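Acetyltransferase, GNAT family (Bacillus anthracis str. Sterne, PDB 3FBU) probably transfers an acetyl group from acetyl-coenzyme A to an acceptor amine, and binds coenzyme A in a pocket of its GNAT fold. Local coordinates at residues Arg11-Lys16 / Arg45-Lys50; Met1-Glu6 / Ala104-Lys109; Leu117-Ala122 / Ala163-Glu168; Gly144-Cys149 / Trp157-Tyr162. One frame throughout, in Å; residues are numbered along the deposited sequence.

From the N terminus, residues 1-6 run beside residues 104-109 of helix 99-114, so contact 2 closes the longest loop. Contact 1, which sets the loop 11-16 on helix 41-50, nests inside it; R11 CB and F2 CD2 touch between the two. The chain then passes from helix 99-114 into strand 119-124, where contact 3 opens and pairs this strand with the C-terminal end of strand 155-165. L108 of contact 2 packs on I120 and I164 there. Contact 4, the hairpin of strands 141-152 and 155-165, nests inside contact 3 and shares strand 155-165 with it. None of the loops cross. Contact 1 lies on the opposite side of the chain's centre from contacts 3 and 4.

Contact 1 of 4, residues Arg11-Lys16 / Arg45-Lys50; sequences RKFEFK and RNFVNK
With CG anti to the carbonyl carbon (chi1 -87°), F13 lays its ring beside the helix 45-50, while V48 sets CG1 anti to its own N (chi1 175°) and so directs this methyl at the loop. F15 and F47 both hold CG anti to the backbone N, which carries F15 out over the helix surface and the F47 ring back toward F13. V48 carries most of the packing. V48 CG1 rests 3.9 Å from F13 CB and 3.6 Å from E14 O, and V48 CG2 lies over one face of the F13 ring. F13 and F47 meet obliquely, F13 CZ 4.0 Å from F47 CE2, with their ring planes 73° apart. F15 takes the exposed flank. F15 CE1 lies 3.7 Å from R45 O, which sits at the ring edge near its plane, and F15 CZ touches the aliphatic part of R45 at R45 CG, 4.0 Å away. R45 O also accepts N49 N within the helix. In the loop, R11 NH1 bonds K12 O at 2.9 Å and forms a salt bridge with D17 OD2, which also accepts E14 N. Beyond the two segments, W18 of helix 18-25 meets F15 and V48 and makes a cation-pi contact with R45, and V21 of that helix touches F13. The loop thus leaves strand 8-10, lies through R11 and F13 against P60 of the adjacent strand 58-63, and is flanked by helices 18-25 and 41-50.

Contact 2 of 4, residues Met1-Glu6 / Ala104-Lys109; sequences MFIKAE and AQATLK
F2 carries the one aromatic ring of the two segments, and it takes no part in the packing on the helix: K4 CE lies at its edge, in the ring plane, and L9 of strand 8-10 touches it too. CB of M1, I3 and A5 points toward helix 99-114, K4 CB away from it. I3 does the central packing. Its CG1 is anti to the carbonyl carbon (chi1 -58°) and runs on extended, so the two branches reach successive residues, A106 and T107: I3 CG2 presses on A106 CB at 3.6 Å, and I3 CD1 reaches T107 CA at 3.9 Å. A5 adds a looser touch on the same alanine, A5 CB lying 4.3 Å from A106 CB. A5 and A106 also have the nearest CA atoms of the two segments, 6.4 Å apart. M1 approaches at the other end, crossing T107 at about a right angle. A bend at chi3 (72°) brings its terminal methyl round, and M1 CE meets T107 CG2. T107 holds CG2 anti to its backbone N, toward the sulfur chain, and its OG1 is engaged by A103 O one helical turn earlier. Carbon-to-carbon packing carries the contact. Around it, I3 pairs with I10 of strand 8-10, Y110 of the helix receives both M1 and I3, and T107 also touches I10 and I86: helix 99-114 packs on the sheet, meeting its outermost strand 3-4 as well as strands 8-10 and 83-90.

Contact 3 of 4, residues Leu117-Ala122 / Ala163-Glu168; sequences LHRIIA and AILEEE
Backbone hydrogen bonds fasten strand 119-124 to strand 155-165 in an antiparallel ladder. I120 and I164 form the hydrogen-bonded pair: I120 N gives to I164 O at 2.9 Å and I164 N to I120 O at 2.9 Å, both donors nearly along the C=O axis. R119 with L165 and I121 with A163 are the non-hydrogen-bonded pairs; CA-H...O contacts run from R119 CA to I164 O and from A163 CA to I120 O. Past the strand end, E166 N still reaches H118 O at 2.9 Å, though from 39° above the carbonyl plane. A type I turn from L165 to E168, the last residue, ends the chain, E168 N bonding L165 O and L165 N giving to E168 OE1. The side-chain polar bond is a histidine-carboxylate pair. E166 puts CG in the crowded position between its N and carbonyl carbon and then runs extended, so that H118 ND1 donates to E166 OE2 at 2.6 Å, almost straight (168°), onto the anti lone pair and in the imidazole plane. So short a bond would be consistent with a polarised, perhaps protonated, ring. Packing splits by face. I120 CB lies 4.1 Å from I164 CG2, facing helix 99-114, whose F112 touches both. Opposite, R119 crosses L165 obliquely, R119 CD 3.8 Å from L165 CD2, while H118 lies alongside L165. I121 CG2 covers the guanidinium of R119, which ends in a salt bridge to E143. Strand 155-165 lies between strands 119-124 and 141-152, the order expected in the C-terminal half of the GNAT fold.

Contact 4 of 4, residues Gly144-Cys149 / Trp157-Tyr162; sequences GYFKKC and WDEYYY
This is the body of the antiparallel beta hairpin formed by strands 141-152 and 155-165 at the edge of the GNAT sheet. Its tight part runs from G144 to F146. F146 N donates to E159 O at 2.8 Å, nearly along the C=O axis and almost straight (171°), and E159 N returns the bond to F146 O; G144 and Y161 exchange a second pair. On one face Y145 and Y160 make a T-shaped contact, planes 67° apart: the edge of Y160, at CE1, stands over the centre of the Y145 ring. On the other, F146 CE2 lies 3.7 Å from Y161 CB. The loose side begins at K147 and K148, where the chain turns a corner. D158 OD1 spans it by accepting K148 N at 2.9 Å through its anti lone pair. Beyond the corner C149 N makes a further, bent bond (133°) to W157 O, and C149 SG lies 3.4 Å from E159 OE1. Both lysines are exposed; K147, bent at its last torsion, sets NZ 4.0 Å above the other face of the Y145 ring, toward its rim. A water bridges D158 and Y145, donating to D158 OD2 at 2.7 Å and accepting from Y145 OH at 3.3 Å.

Contact 1 of 4, residues Arg11-Lys16 / Arg45-Lys50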
# COMPACT_ATOMS: atom_id res chain seq x y z
N ARG A 11 -13.51 -22.68 -4.51
CA ARG A 11 -13.95 -23.85 -5.25
C ARG A 11 -13.02 -24.02 -6.46
O ARG A 11 -12.09 -23.22 -6.65
CB ARG A 11 -15.42 -23.68 -5.67
CG ARG A 11 -15.70 -22.51 -6.64
CD ARG A 11 -17.05 -22.62 -7.33
NE ARG A 11 -17.48 -21.38 -8.00
CZ ARG A 11 -16.97 -20.92 -9.15
NH1 ARG A 11 -16.02 -21.55 -9.79
NH2 ARG A 11 -17.42 -19.77 -9.67
N LYS A 12 -13.24 -25.06 -7.27
CA LYS A 12 -12.50 -25.20 -8.52
C LYS A 12 -13.14 -24.31 -9.61
O LYS A 12 -14.32 -23.94 -9.52
CB LYS A 12 -12.40 -26.67 -8.95
CG LYS A 12 -11.32 -27.42 -8.18
CD LYS A 12 -11.49 -28.92 -8.20
CE LYS A 12 -11.29 -29.53 -9.55
NZ LYS A 12 -11.15 -31.04 -9.40
N PHE A 13 -12.34 -23.96 -10.61
CA PHE A 13 -12.75 -23.08 -11.70
C PHE A 13 -13.82 -23.76 -12.56
O PHE A 13 -13.79 -24.97 -12.73
CB PHE A 13 -11.56 -22.79 -12.61
CG PHE A 13 -10.72 -21.61 -12.18
CD1 PHE A 13 -11.26 -20.34 -12.13
CD2 PHE A 13 -9.36 -21.76 -11.90
CE1 PHE A 13 -10.48 -19.23 -11.77
CE2 PHE A 13 -8.58 -20.68 -11.52
CZ PHE A 13 -9.13 -19.41 -11.46
N GLU A 14 -14.77 -22.98 -13.05
CA GLU A 14 -15.58 -23.31 -14.22
C GLU A 14 -15.11 -22.40 -15.34
O GLU A 14 -14.65 -21.29 -15.08
CB GLU A 14 -17.06 -23.04 -13.94
CG GLU A 14 -17.59 -23.69 -12.69
CD GLU A 14 -17.66 -25.20 -12.80
OE1 GLU A 14 -17.95 -25.73 -13.90
OE2 GLU A 14 -17.44 -25.87 -11.76
N PHE A 15 -15.25 -22.84 -16.59
CA PHE A 15 -14.76 -22.06 -17.70
C PHE A 15 -15.33 -20.65 -17.74
O PHE A 15 -14.63 -19.73 -18.04
CB PHE A 15 -14.89 -22.77 -19.06
CG PHE A 15 -14.10 -22.14 -20.11
CD1 PHE A 15 -12.73 -22.21 -20.11
CD2 PHE A 15 -14.70 -21.42 -21.11
CE1 PHE A 15 -12.01 -21.59 -21.07
CE2 PHE A 15 -13.98 -20.83 -22.06
CZ PHE A 15 -12.62 -20.90 -22.05
N LYS A 16 -16.60 -20.48 -17.39
CA LYS A 16 -17.15 -19.14 -17.45
C LYS A 16 -16.55 -18.18 -16.43
O LYS A 16 -16.79 -17.02 -16.51
CB LYS A 16 -18.66 -19.12 -17.39
CG LYS A 16 -19.27 -19.63 -16.24
CD LYS A 16 -20.77 -19.49 -16.48
CE LYS A 16 -21.53 -20.50 -15.71
NZ LYS A 16 -22.86 -20.13 -15.30
N ARG A 45 -8.00 -17.53 -20.66
CA ARG A 45 -8.77 -18.73 -21.01
C ARG A 45 -7.95 -20.03 -20.84
O ARG A 45 -8.44 -21.05 -20.30
CB ARG A 45 -9.34 -18.60 -22.43
CG ARG A 45 -10.50 -17.60 -22.57
CD ARG A 45 -11.12 -17.65 -23.99
NE ARG A 45 -10.18 -17.18 -25.00
CZ ARG A 45 -10.21 -15.99 -25.62
NH1 ARG A 45 -11.18 -15.08 -25.39
NH2 ARG A 45 -9.27 -15.71 -26.53
N ASN A 46 -6.71 -19.98 -21.30
CA ASN A 46 -5.80 -21.13 -21.17
C ASN A 46 -5.57 -21.46 -19.69
O ASN A 46 -5.61 -22.62 -19.28
CB ASN A 46 -4.45 -20.82 -21.83
CG ASN A 46 -4.49 -20.82 -23.36
OD1 ASN A 46 -5.40 -21.36 -24.00
ND2 ASN A 46 -3.46 -20.21 -23.97
N PHE A 47 -5.31 -20.44 -18.90
CA PHE A 47 -5.07 -20.58 -17.45
C PHE A 47 -6.27 -21.25 -16.76
O PHE A 47 -6.12 -22.23 -16.04
CB PHE A 47 -4.78 -19.21 -16.86
CG PHE A 47 -4.74 -19.18 -15.36
CD1 PHE A 47 -3.69 -19.75 -14.66
CD2 PHE A 47 -5.75 -18.57 -14.64
CE1 PHE A 47 -3.66 -19.70 -13.25
CE2 PHE A 47 -5.72 -18.53 -13.26
CZ PHE A 47 -4.67 -19.10 -12.57
N VAL A 48 -7.47 -20.73 -17.01
CA VAL A 48 -8.68 -21.29 -16.38
C VAL A 48 -8.90 -22.73 -16.81
O VAL A 48 -9.15 -23.61 -15.98
CB VAL A 48 -9.94 -20.42 -16.67
CG1 VAL A 48 -11.19 -21.10 -16.11
CG2 VAL A 48 -9.73 -19.00 -16.07
N ASN A 49 -8.78 -22.98 -18.11
CA ASN A 49 -8.94 -24.33 -18.63
C ASN A 49 -7.96 -25.29 -18.01
O ASN A 49 -8.33 -26.40 -17.62
CB ASN A 49 -8.71 -24.35 -20.14
CG ASN A 49 -8.68 -25.76 -20.69
OD1 ASN A 49 -9.73 -26.42 -20.73
ND2 ASN A 49 -7.48 -26.24 -21.07
N LYS A 50 -6.70 -24.88 -17.92
CA LYS A 50 -5.65 -25.75 -17.38
C LYS A 50 -5.91 -26.12 -15.91
O LYS A 50 -5.52 -27.22 -15.47
CB LYS A 50 -4.31 -25.05 -17.51
CG LYS A 50 -3.15 -25.79 -16.90
CD LYS A 50 -1.89 -25.00 -17.09
CE LYS A 50 -0.72 -25.71 -16.44
NZ LYS A 50 0.47 -24.85 -16.60

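Contact 2 of 4, residues Met1-Glu6 / Ala104-Lys109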
# COMPACT_ATOMS: atom_id res chain seq x y z
N MET A 1 -10.50 -28.70 -3.92
CA MET A 1 -10.88 -27.90 -2.72
C MET A 1 -12.32 -27.42 -2.88
O MET A 1 -12.70 -26.96 -3.96
CB MET A 1 -9.95 -26.67 -2.56
CG MET A 1 -8.49 -27.00 -2.20
SD MET A 1 -7.40 -25.54 -2.10
CE MET A 1 -7.95 -24.74 -0.60
N PHE A 2 -13.13 -27.60 -1.83
CA PHE A 2 -14.29 -26.74 -1.58
C PHE A 2 -14.22 -26.33 -0.13
O PHE A 2 -14.30 -27.16 0.77
CB PHE A 2 -15.63 -27.39 -1.85
CG PHE A 2 -16.79 -26.45 -1.66
CD1 PHE A 2 -17.36 -26.29 -0.41
CD2 PHE A 2 -17.27 -25.69 -2.72
CE1 PHE A 2 -18.41 -25.41 -0.22
CE2 PHE A 2 -18.32 -24.82 -2.55
CZ PHE A 2 -18.89 -24.68 -1.30
N ILE A 3 -14.07 -25.03 0.09
CA ILE A 3 -13.77 -24.49 1.41
C ILE A 3 -14.75 -23.35 1.64
O ILE A 3 -14.94 -22.50 0.79
CB ILE A 3 -12.30 -23.96 1.47
CG1 ILE A 3 -11.29 -25.07 1.13
CG2 ILE A 3 -11.98 -23.37 2.83
CD1 ILE A 3 -9.84 -24.58 0.98
N LYS A 4 -15.41 -23.37 2.80
CA LYS A 4 -16.30 -22.29 3.18
C LYS A 4 -15.60 -21.50 4.28
O LYS A 4 -15.19 -22.07 5.28
CB LYS A 4 -17.65 -22.83 3.69
CG LYS A 4 -18.50 -23.52 2.61
CD LYS A 4 -19.85 -24.07 3.15
CE LYS A 4 -20.69 -24.73 2.04
NZ LYS A 4 -21.99 -25.31 2.50
N ALA A 5 -15.45 -20.21 4.09
CA ALA A 5 -15.00 -19.31 5.15
C ALA A 5 -16.19 -18.45 5.62
O ALA A 5 -17.34 -18.70 5.27
CB ALA A 5 -13.83 -18.45 4.68
N GLU A 6 -15.90 -17.43 6.42
CA GLU A 6 -16.91 -16.48 6.90
C GLU A 6 -17.64 -15.72 5.77
O GLU A 6 -18.87 -15.77 5.69
CB GLU A 6 -16.25 -15.48 7.86
CG GLU A 6 -16.02 -16.07 9.26
CD GLU A 6 -15.20 -15.18 10.20
OE1 GLU A 6 -14.65 -14.13 9.76
OE2 GLU A 6 -15.10 -15.55 11.41
N ALA A 104 -6.65 -17.45 2.38
CA ALA A 104 -5.39 -18.17 2.57
C ALA A 104 -5.39 -18.88 3.90
O ALA A 104 -4.93 -20.00 3.97
CB ALA A 104 -4.19 -17.21 2.47
N GLN A 105 -5.95 -18.26 4.94
CA GLN A 105 -6.10 -18.92 6.26
C GLN A 105 -6.91 -20.21 6.13
O GLN A 105 -6.53 -21.27 6.64
CB GLN A 105 -6.73 -17.96 7.30
CG GLN A 105 -6.80 -18.49 8.75
CD GLN A 105 -7.27 -17.42 9.75
OE1 GLN A 105 -7.47 -16.24 9.39
NE2 GLN A 105 -7.46 -17.83 11.02
N ALA A 106 -8.04 -20.11 5.44
CA ALA A 106 -8.92 -21.23 5.17
C ALA A 106 -8.24 -22.35 4.38
O ALA A 106 -8.47 -23.52 4.64
CB ALA A 106 -10.18 -20.74 4.43
N THR A 107 -7.41 -21.98 3.41
CA THR A 107 -6.65 -22.95 2.64
C THR A 107 -5.63 -23.70 3.50
O THR A 107 -5.54 -24.91 3.41
CB THR A 107 -5.97 -22.26 1.43
OG1 THR A 107 -6.97 -21.56 0.66
CG2 THR A 107 -5.23 -23.29 0.53
N LEU A 108 -4.87 -22.98 4.34
CA LEU A 108 -3.93 -23.63 5.27
C LEU A 108 -4.65 -24.66 6.12
O LEU A 108 -4.18 -25.76 6.29
CB LEU A 108 -3.23 -22.59 6.17
CG LEU A 108 -2.34 -21.54 5.54
CD1 LEU A 108 -1.80 -20.55 6.59
CD2 LEU A 108 -1.19 -22.13 4.73
N LYS A 109 -5.79 -24.27 6.67
CA LYS A 109 -6.58 -25.13 7.54
C LYS A 109 -7.00 -26.42 6.83
O LYS A 109 -6.86 -27.53 7.36
CB LYS A 109 -7.84 -24.38 8.01
CG LYS A 109 -7.56 -23.21 8.94
CD LYS A 109 -8.87 -22.44 9.38
CE LYS A 109 -8.64 -21.25 10.35
NZ LYS A 109 -9.90 -20.50 10.75

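Contact 3 of 4, residues Leu117-Ala122 / Ala163-Glu168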
# COMPACT_ATOMS: atom_id res chain seq x y z
N LEU A 117 -1.22 -32.37 5.38
CA LEU A 117 0.10 -31.91 4.94
C LEU A 117 1.01 -31.63 6.14
O LEU A 117 0.54 -31.35 7.25
CB LEU A 117 -0.04 -30.63 4.12
CG LEU A 117 -0.83 -30.73 2.82
CD1 LEU A 117 -0.99 -29.32 2.15
CD2 LEU A 117 -0.21 -31.71 1.85
N HIS A 118 2.33 -31.66 5.89
CA HIS A 118 3.31 -31.34 6.92
C HIS A 118 3.70 -29.87 6.98
O HIS A 118 3.96 -29.30 8.08
CB HIS A 118 4.58 -32.16 6.69
CG HIS A 118 5.72 -31.73 7.55
ND1 HIS A 118 5.67 -31.80 8.93
CD2 HIS A 118 6.92 -31.18 7.24
CE1 HIS A 118 6.81 -31.33 9.42
NE2 HIS A 118 7.58 -30.95 8.42
N ARG A 119 3.76 -29.25 5.81
CA ARG A 119 4.32 -27.91 5.71
C ARG A 119 3.81 -27.14 4.50
O ARG A 119 3.57 -27.72 3.53
CB ARG A 119 5.84 -28.00 5.65
CG ARG A 119 6.64 -26.66 5.70
CD ARG A 119 8.13 -26.99 5.89
NE ARG A 119 9.04 -25.87 5.76
CZ ARG A 119 9.80 -25.62 4.71
NH1 ARG A 119 10.55 -24.57 4.71
NH2 ARG A 119 9.81 -26.40 3.67
N ILE A 120 3.63 -25.83 4.60
CA ILE A 120 3.19 -25.01 3.49
C ILE A 120 4.13 -23.79 3.42
O ILE A 120 4.46 -23.19 4.46
CB ILE A 120 1.70 -24.61 3.58
CG1 ILE A 120 0.78 -25.85 3.56
CG2 ILE A 120 1.33 -23.65 2.45
CD1 ILE A 120 -0.69 -25.55 4.00
N ILE A 121 4.58 -23.46 2.22
CA ILE A 121 5.53 -22.38 2.02
C ILE A 121 4.94 -21.37 1.05
O ILE A 121 4.00 -21.67 0.29
CB ILE A 121 6.91 -22.91 1.50
CG1 ILE A 121 6.84 -23.42 0.04
CG2 ILE A 121 7.47 -24.01 2.48
CD1 ILE A 121 7.14 -22.32 -1.04
N ALA A 122 5.54 -20.19 1.04
CA ALA A 122 5.20 -19.12 0.12
C ALA A 122 6.44 -18.25 -0.10
O ALA A 122 7.33 -18.16 0.77
CB ALA A 122 4.01 -18.28 0.61
N ALA A 163 7.20 -19.91 5.74
CA ALA A 163 6.73 -21.27 5.93
C ALA A 163 5.86 -21.38 7.18
O ALA A 163 6.01 -20.61 8.14
CB ALA A 163 7.91 -22.25 6.05
N ILE A 164 4.98 -22.37 7.14
CA ILE A 164 4.21 -22.77 8.32
C ILE A 164 4.13 -24.27 8.40
O ILE A 164 4.01 -24.97 7.38
CB ILE A 164 2.83 -22.08 8.33
CG1 ILE A 164 2.11 -22.32 9.66
CG2 ILE A 164 1.94 -22.55 7.11
CD1 ILE A 164 0.80 -21.44 9.81
N LEU A 165 4.23 -24.77 9.64
CA LEU A 165 4.22 -26.19 9.93
C LEU A 165 2.88 -26.66 10.51
O LEU A 165 2.14 -25.86 11.08
CB LEU A 165 5.33 -26.51 10.90
CG LEU A 165 6.77 -26.47 10.35
CD1 LEU A 165 7.78 -26.38 11.48
CD2 LEU A 165 7.03 -27.71 9.49
N GLU A 166 2.60 -27.94 10.31
CA GLU A 166 1.41 -28.63 10.85
C GLU A 166 1.20 -28.38 12.35
O GLU A 166 0.08 -28.23 12.79
CB GLU A 166 1.43 -30.15 10.57
CG GLU A 166 2.70 -30.90 10.98
CD GLU A 166 2.64 -32.39 10.64
OE1 GLU A 166 1.61 -33.05 10.95
OE2 GLU A 166 3.63 -32.94 10.09
N GLU A 167 2.29 -28.28 13.10
CA GLU A 167 2.20 -28.10 14.56
C GLU A 167 1.72 -26.70 14.97
O GLU A 167 1.24 -26.50 16.09
CB GLU A 167 3.57 -28.39 15.20
CG GLU A 167 4.06 -29.88 15.11
CD GLU A 167 5.47 -30.09 15.71
OE1 GLU A 167 6.14 -29.07 16.01
OE2 GLU A 167 5.90 -31.27 15.87
N GLU A 168 1.85 -25.73 14.07
CA GLU A 168 1.59 -24.33 14.38
C GLU A 168 0.14 -23.95 14.06
O GLU A 168 -0.25 -22.80 14.28
CB GLU A 168 2.53 -23.43 13.58
CG GLU A 168 4.00 -23.67 13.82
CD GLU A 168 4.85 -22.74 12.97
OE1 GLU A 168 5.13 -23.09 11.80
OE2 GLU A 168 5.22 -21.66 13.47

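Contact 4 of 4, residues Gly144-Cys149 / Trp157-Tyr162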
# COMPACT_ATOMS: atom_id res chain seq x y z
N GLY A 144 13.63 -17.34 5.13
CA GLY A 144 14.70 -16.99 4.21
C GLY A 144 14.58 -15.66 3.52
O GLY A 144 13.47 -15.15 3.31
N TYR A 145 15.74 -15.12 3.15
CA TYR A 145 15.83 -13.88 2.38
C TYR A 145 16.96 -14.10 1.37
O TYR A 145 18.13 -14.10 1.73
CB TYR A 145 16.08 -12.74 3.33
CG TYR A 145 16.22 -11.36 2.71
CD1 TYR A 145 15.90 -11.10 1.38
CD2 TYR A 145 16.70 -10.32 3.49
CE1 TYR A 145 16.06 -9.79 0.84
CE2 TYR A 145 16.85 -9.04 2.98
CZ TYR A 145 16.52 -8.79 1.65
OH TYR A 145 16.67 -7.50 1.17
N PHE A 146 16.59 -14.39 0.14
CA PHE A 146 17.53 -14.81 -0.89
C PHE A 146 17.81 -13.61 -1.78
O PHE A 146 16.87 -13.04 -2.34
CB PHE A 146 16.92 -15.89 -1.75
CG PHE A 146 16.54 -17.12 -0.97
CD1 PHE A 146 17.49 -17.82 -0.28
CD2 PHE A 146 15.24 -17.56 -0.94
CE1 PHE A 146 17.15 -18.96 0.45
CE2 PHE A 146 14.90 -18.69 -0.21
CZ PHE A 146 15.88 -19.37 0.47
N LYS A 147 19.09 -13.28 -1.94
CA LYS A 147 19.52 -12.10 -2.68
C LYS A 147 19.76 -12.45 -4.17
O LYS A 147 20.50 -13.37 -4.48
CB LYS A 147 20.78 -11.47 -2.06
CG LYS A 147 20.62 -11.05 -0.60
CD LYS A 147 21.57 -9.92 -0.19
CE LYS A 147 20.97 -9.08 0.95
NZ LYS A 147 20.69 -9.88 2.20
N LYS A 148 19.09 -11.71 -5.06
CA LYS A 148 19.31 -11.79 -6.51
C LYS A 148 19.23 -13.19 -7.06
O LYS A 148 20.12 -13.64 -7.79
CB LYS A 148 20.67 -11.18 -6.90
CG LYS A 148 20.82 -9.74 -6.55
CD LYS A 148 21.80 -9.03 -7.49
CE LYS A 148 21.98 -7.57 -7.07
NZ LYS A 148 23.30 -7.01 -7.56
N CYS A 149 18.17 -13.89 -6.71
CA CYS A 149 18.06 -15.29 -7.02
C CYS A 149 17.12 -15.57 -8.18
O CYS A 149 17.19 -16.64 -8.76
CB CYS A 149 17.60 -16.07 -5.79
SG CYS A 149 16.00 -15.58 -5.12
N TRP A 157 15.81 -10.59 -9.11
CA TRP A 157 15.06 -10.14 -7.95
C TRP A 157 15.41 -10.94 -6.71
O TRP A 157 15.87 -12.08 -6.82
CB TRP A 157 13.58 -10.29 -8.21
CG TRP A 157 12.99 -9.26 -9.13
CD1 TRP A 157 13.61 -8.14 -9.64
CD2 TRP A 157 11.65 -9.23 -9.61
NE1 TRP A 157 12.73 -7.44 -10.43
CE2 TRP A 157 11.52 -8.08 -10.43
CE3 TRP A 157 10.55 -10.07 -9.46
CZ2 TRP A 157 10.33 -7.75 -11.08
CZ3 TRP A 157 9.36 -9.74 -10.10
CH2 TRP A 157 9.26 -8.59 -10.90
N ASP A 158 15.17 -10.32 -5.56
CA ASP A 158 15.32 -10.93 -4.24
C ASP A 158 14.04 -11.72 -3.96
O ASP A 158 13.04 -11.52 -4.61
CB ASP A 158 15.51 -9.88 -3.12
CG ASP A 158 16.82 -9.09 -3.20
OD1 ASP A 158 17.74 -9.43 -3.98
OD2 ASP A 158 16.92 -8.09 -2.44
N GLU A 159 14.07 -12.60 -2.97
CA GLU A 159 12.88 -13.33 -2.59
C GLU A 159 12.87 -13.51 -1.09
O GLU A 159 13.89 -13.92 -0.53
CB GLU A 159 12.91 -14.69 -3.29
CG GLU A 159 11.76 -15.58 -3.11
CD GLU A 159 11.93 -16.87 -3.91
OE1 GLU A 159 12.98 -17.04 -4.57
OE2 GLU A 159 11.00 -17.68 -3.92
N TYR A 160 11.74 -13.24 -0.45
CA TYR A 160 11.49 -13.74 0.91
C TYR A 160 10.83 -15.09 0.83
O TYR A 160 9.99 -15.32 -0.03
CB TYR A 160 10.51 -12.84 1.66
CG TYR A 160 11.03 -11.51 2.17
CD1 TYR A 160 12.33 -11.33 2.58
CD2 TYR A 160 10.14 -10.45 2.33
CE1 TYR A 160 12.77 -10.11 3.08
CE2 TYR A 160 10.55 -9.25 2.85
CZ TYR A 160 11.86 -9.08 3.21
OH TYR A 160 12.25 -7.86 3.73
N TYR A 161 11.18 -15.97 1.77
CA TYR A 161 10.62 -17.29 1.86
C TYR A 161 9.98 -17.46 3.24
O TYR A 161 10.64 -17.30 4.27
CB TYR A 161 11.75 -18.27 1.70
CG TYR A 161 11.41 -19.69 1.52
CD1 TYR A 161 11.57 -20.33 0.29
CD2 TYR A 161 10.96 -20.47 2.61
CE1 TYR A 161 11.31 -21.68 0.16
CE2 TYR A 161 10.69 -21.79 2.48
CZ TYR A 161 10.87 -22.40 1.25
OH TYR A 161 10.59 -23.75 1.17
N TYR A 162 8.70 -17.76 3.23
CA TYR A 162 7.90 -17.98 4.43
C TYR A 162 7.43 -19.42 4.51
O TYR A 162 7.24 -20.09 3.48
CB TYR A 162 6.67 -17.06 4.41
CG TYR A 162 6.94 -15.65 4.83
CD1 TYR A 162 7.58 -14.77 3.97
CD2 TYR A 162 6.59 -15.19 6.11
CE1 TYR A 162 7.82 -13.48 4.34
CE2 TYR A 162 6.84 -13.88 6.48
CZ TYR A 162 7.46 -13.04 5.59
OH TYR A 162 7.75 -11.73 5.89
O HOH W 1 15.11 -6.28 -1.44